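Local coordinates for protein methionyl-tRNA formyltransferase (Clostridium thermocellum, PDB 1ZGH) that probably transfers a formyl group from 10-formyltetrahydrofolate to the methionine carried by initiator tRNA, at residues F103-L108 with E157-R162. Residues are numbered along the deposited sequence; the frame is centred on the assembly and turned at random.
Sequences FHMTDL and EEIFMR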
loop_
_atom_site.group_PDB
_atom_site.type_symbol
_atom_site.label_atom_id
_atom_site.label_comp_id
_atom_site.label_asym_id
_atom_site.label_seq_id
_atom_site.Cartn_x
_atom_site.Cartn_y
_atom_site.Cartn_z
ATOM N N PHE A 103 -5.241 -4.613 -2.918
ATOM C CA PHE A 103 -5.858 -3.832 -1.858
ATOM C C PHE A 103 -5.408 -2.398 -2.009
ATOM O O PHE A 103 -4.276 -2.069 -1.662
ATOM C CB PHE A 103 -5.457 -4.417 -0.502
ATOM C CG PHE A 103 -6.021 -5.770 -0.263
ATOM C CD1 PHE A 103 -5.352 -6.898 -0.691
ATOM C CD2 PHE A 103 -7.249 -5.925 0.362
ATOM C CE1 PHE A 103 -5.882 -8.141 -0.467
ATOM C CE2 PHE A 103 -7.764 -7.168 0.598
ATOM C CZ PHE A 103 -7.096 -8.270 0.183
ATOM N N HIS A 104 -6.263 -1.558 -2.595
ATOM C CA HIS A 104 -5.859 -0.207 -2.992
ATOM C C HIS A 104 -6.526 0.805 -2.061
ATOM O O HIS A 104 -7.734 0.778 -1.878
ATOM C CB HIS A 104 -6.185 0.021 -4.459
ATOM C CG HIS A 104 -5.887 1.397 -4.946
ATOM N ND1 HIS A 104 -4.633 1.794 -5.349
ATOM C CD2 HIS A 104 -6.691 2.479 -5.095
ATOM C CE1 HIS A 104 -4.677 3.058 -5.736
ATOM N NE2 HIS A 104 -5.919 3.494 -5.605
HETATM N N MSE A 105 -5.725 1.660 -1.422
HETATM C CA MSE A 105 -6.235 2.450 -0.286
HETATM C C MSE A 105 -6.962 3.728 -0.660
HETATM O O MSE A 105 -6.864 4.740 0.034
HETATM C CB MSE A 105 -5.122 2.732 0.739
HETATM C CG MSE A 105 -4.020 3.625 0.292
HETATM SE SE MSE A 105 -3.068 4.317 1.947
HETATM C CE MSE A 105 -2.519 2.656 2.695
ATOM N N THR A 106 -7.719 3.692 -1.749
ATOM C CA THR A 106 -8.611 4.793 -2.065
ATOM C C THR A 106 -10.048 4.282 -2.253
ATOM O O THR A 106 -10.303 3.070 -2.450
ATOM C CB THR A 106 -8.170 5.569 -3.309
ATOM O OG1 THR A 106 -8.395 4.772 -4.488
ATOM C CG2 THR A 106 -6.701 5.957 -3.207
ATOM N N ASP A 107 -10.962 5.236 -2.161
ATOM C CA ASP A 107 -12.377 5.011 -2.343
ATOM C C ASP A 107 -12.696 5.020 -3.867
ATOM O O ASP A 107 -13.266 5.971 -4.413
ATOM C CB ASP A 107 -13.137 6.098 -1.543
ATOM C CG ASP A 107 -14.639 5.786 -1.384
ATOM O OD1 ASP A 107 -15.098 4.748 -1.896
ATOM O OD2 ASP A 107 -15.358 6.594 -0.741
ATOM N N LEU A 108 -12.319 3.936 -4.542
ATOM C CA LEU A 108 -12.367 3.855 -6.015
ATOM C C LEU A 108 -13.785 4.045 -6.548
ATOM O O LEU A 108 -14.732 3.570 -5.911
ATOM C CB LEU A 108 -11.803 2.509 -6.492
ATOM C CG LEU A 108 -10.284 2.371 -6.384
ATOM C CD1 LEU A 108 -9.873 0.902 -6.537
ATOM C CD2 LEU A 108 -9.600 3.219 -7.416
ATOM N N GLU A 157 4.608 4.410 7.942
ATOM C CA GLU A 157 4.750 3.125 8.555
ATOM C C GLU A 157 3.572 2.761 9.444
ATOM O O GLU A 157 3.051 1.638 9.333
ATOM C CB GLU A 157 6.078 2.956 9.305
ATOM C CG GLU A 157 6.334 1.493 9.834
ATOM C CD GLU A 157 7.746 1.008 9.619
ATOM O OE1 GLU A 157 8.143 0.031 10.273
ATOM O OE2 GLU A 157 8.453 1.577 8.767
ATOM N N GLU A 158 3.133 3.699 10.286
ATOM C CA GLU A 158 1.988 3.495 11.179
ATOM C C GLU A 158 0.690 3.253 10.389
ATOM O O GLU A 158 -0.098 2.356 10.688
ATOM C CB GLU A 158 1.833 4.702 12.142
ATOM C CG GLU A 158 2.824 4.689 13.304
ATOM C CD GLU A 158 2.950 6.040 14.033
ATOM O OE1 GLU A 158 2.357 7.016 13.554
ATOM O OE2 GLU A 158 3.650 6.112 15.056
ATOM N N ILE A 159 0.520 4.010 9.316
ATOM C CA ILE A 159 -0.688 3.908 8.497
ATOM C C ILE A 159 -0.677 2.591 7.707
ATOM O O ILE A 159 -1.686 1.915 7.633
ATOM C CB ILE A 159 -0.789 5.131 7.516
ATOM C CG1 ILE A 159 -1.046 6.429 8.319
ATOM C CG2 ILE A 159 -1.882 4.885 6.447
ATOM C CD1 ILE A 159 -0.722 7.693 7.527
ATOM N N PHE A 160 0.461 2.239 7.130
ATOM C CA PHE A 160 0.578 0.963 6.393
ATOM C C PHE A 160 0.380 -0.239 7.317
ATOM O O PHE A 160 -0.262 -1.227 6.933
ATOM C CB PHE A 160 1.901 0.866 5.618
ATOM C CG PHE A 160 1.999 1.765 4.444
ATOM C CD1 PHE A 160 0.952 1.892 3.536
ATOM C CD2 PHE A 160 3.188 2.427 4.174
ATOM C CE1 PHE A 160 1.081 2.700 2.436
ATOM C CE2 PHE A 160 3.303 3.226 3.078
ATOM C CZ PHE A 160 2.253 3.343 2.196
HETATM N N MSE A 161 0.885 -0.164 8.546
HETATM C CA MSE A 161 0.636 -1.250 9.502
HETATM C C MSE A 161 -0.837 -1.327 9.945
HETATM O O MSE A 161 -1.377 -2.398 10.145
HETATM C CB MSE A 161 1.575 -1.152 10.724
HETATM C CG MSE A 161 3.036 -1.314 10.322
HETATM SE SE MSE A 161 4.193 -1.280 11.922
HETATM C CE MSE A 161 3.909 0.323 12.509
ATOM N N ARG A 162 -1.474 -0.175 10.101
ATOM C CA ARG A 162 -2.899 -0.099 10.411
ATOM C C ARG A 162 -3.735 -0.723 9.264
ATOM O O ARG A 162 -4.646 -1.519 9.511
ATOM C CB ARG A 162 -3.263 1.383 10.632
ATOM C CG ARG A 162 -4.694 1.684 11.039
ATOM C CD ARG A 162 -4.891 3.238 11.184
ATOM N NE ARG A 162 -3.904 3.856 12.073
ATOM C CZ ARG A 162 -3.321 5.034 11.908
ATOM N NH1 ARG A 162 -3.663 5.818 10.900
ATOM N NH2 ARG A 162 -2.407 5.451 12.794
#
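The terminal methyl of Met105, present as selenomethionine, meets the rim of the Phe160 ring, and this same CE atom is what touches both helix residues, Phe160 more closely and Ile159 more loosely. CE of Met105 lies 3.6 Å from CE1 of Phe160, at the edge of the ring and near its plane, so it is one side of the ring and not a face that takes the methyl. CD1 of Phe160 is almost as near, 3.7 Å from Met105 CE. The two side chains cross at roughly a right angle. Ile159 joins in through its branch methyl, with CG2 of Ile159 4.4 Å from Met105 CE.

The backbones stay well apart, 9.7 Å from CA of Met105 to CA of Phe160, and side chains alone bridge the gap. Met105 has CG between its backbone N and carbonyl carbon (chi1 67°), runs extended through chi2, then bends at chi3, which turns CE to the ring. The bond from the Phe160 backbone does not aim at Met105, but with CG anti to the carbonyl carbon (chi1 -71°) the CD1–CE1 edge comes nearer. Leu117 of helix 116-122 touches all three residues, while Tyr223 meets the Phe160 ring.

Within the formyltransferase domain, the contact thus joins the residue just past the end of strand 100-104 to the helix following strand 144-151. No hydrogen bond links the segments; Met105 O is instead bound by Thr128 OG1. With only 103 Å² buried in total, cohesion here rests on apolar packing, with Met105 and Ile159 buried and Phe160 partly exposed, which implies a weakly directional join.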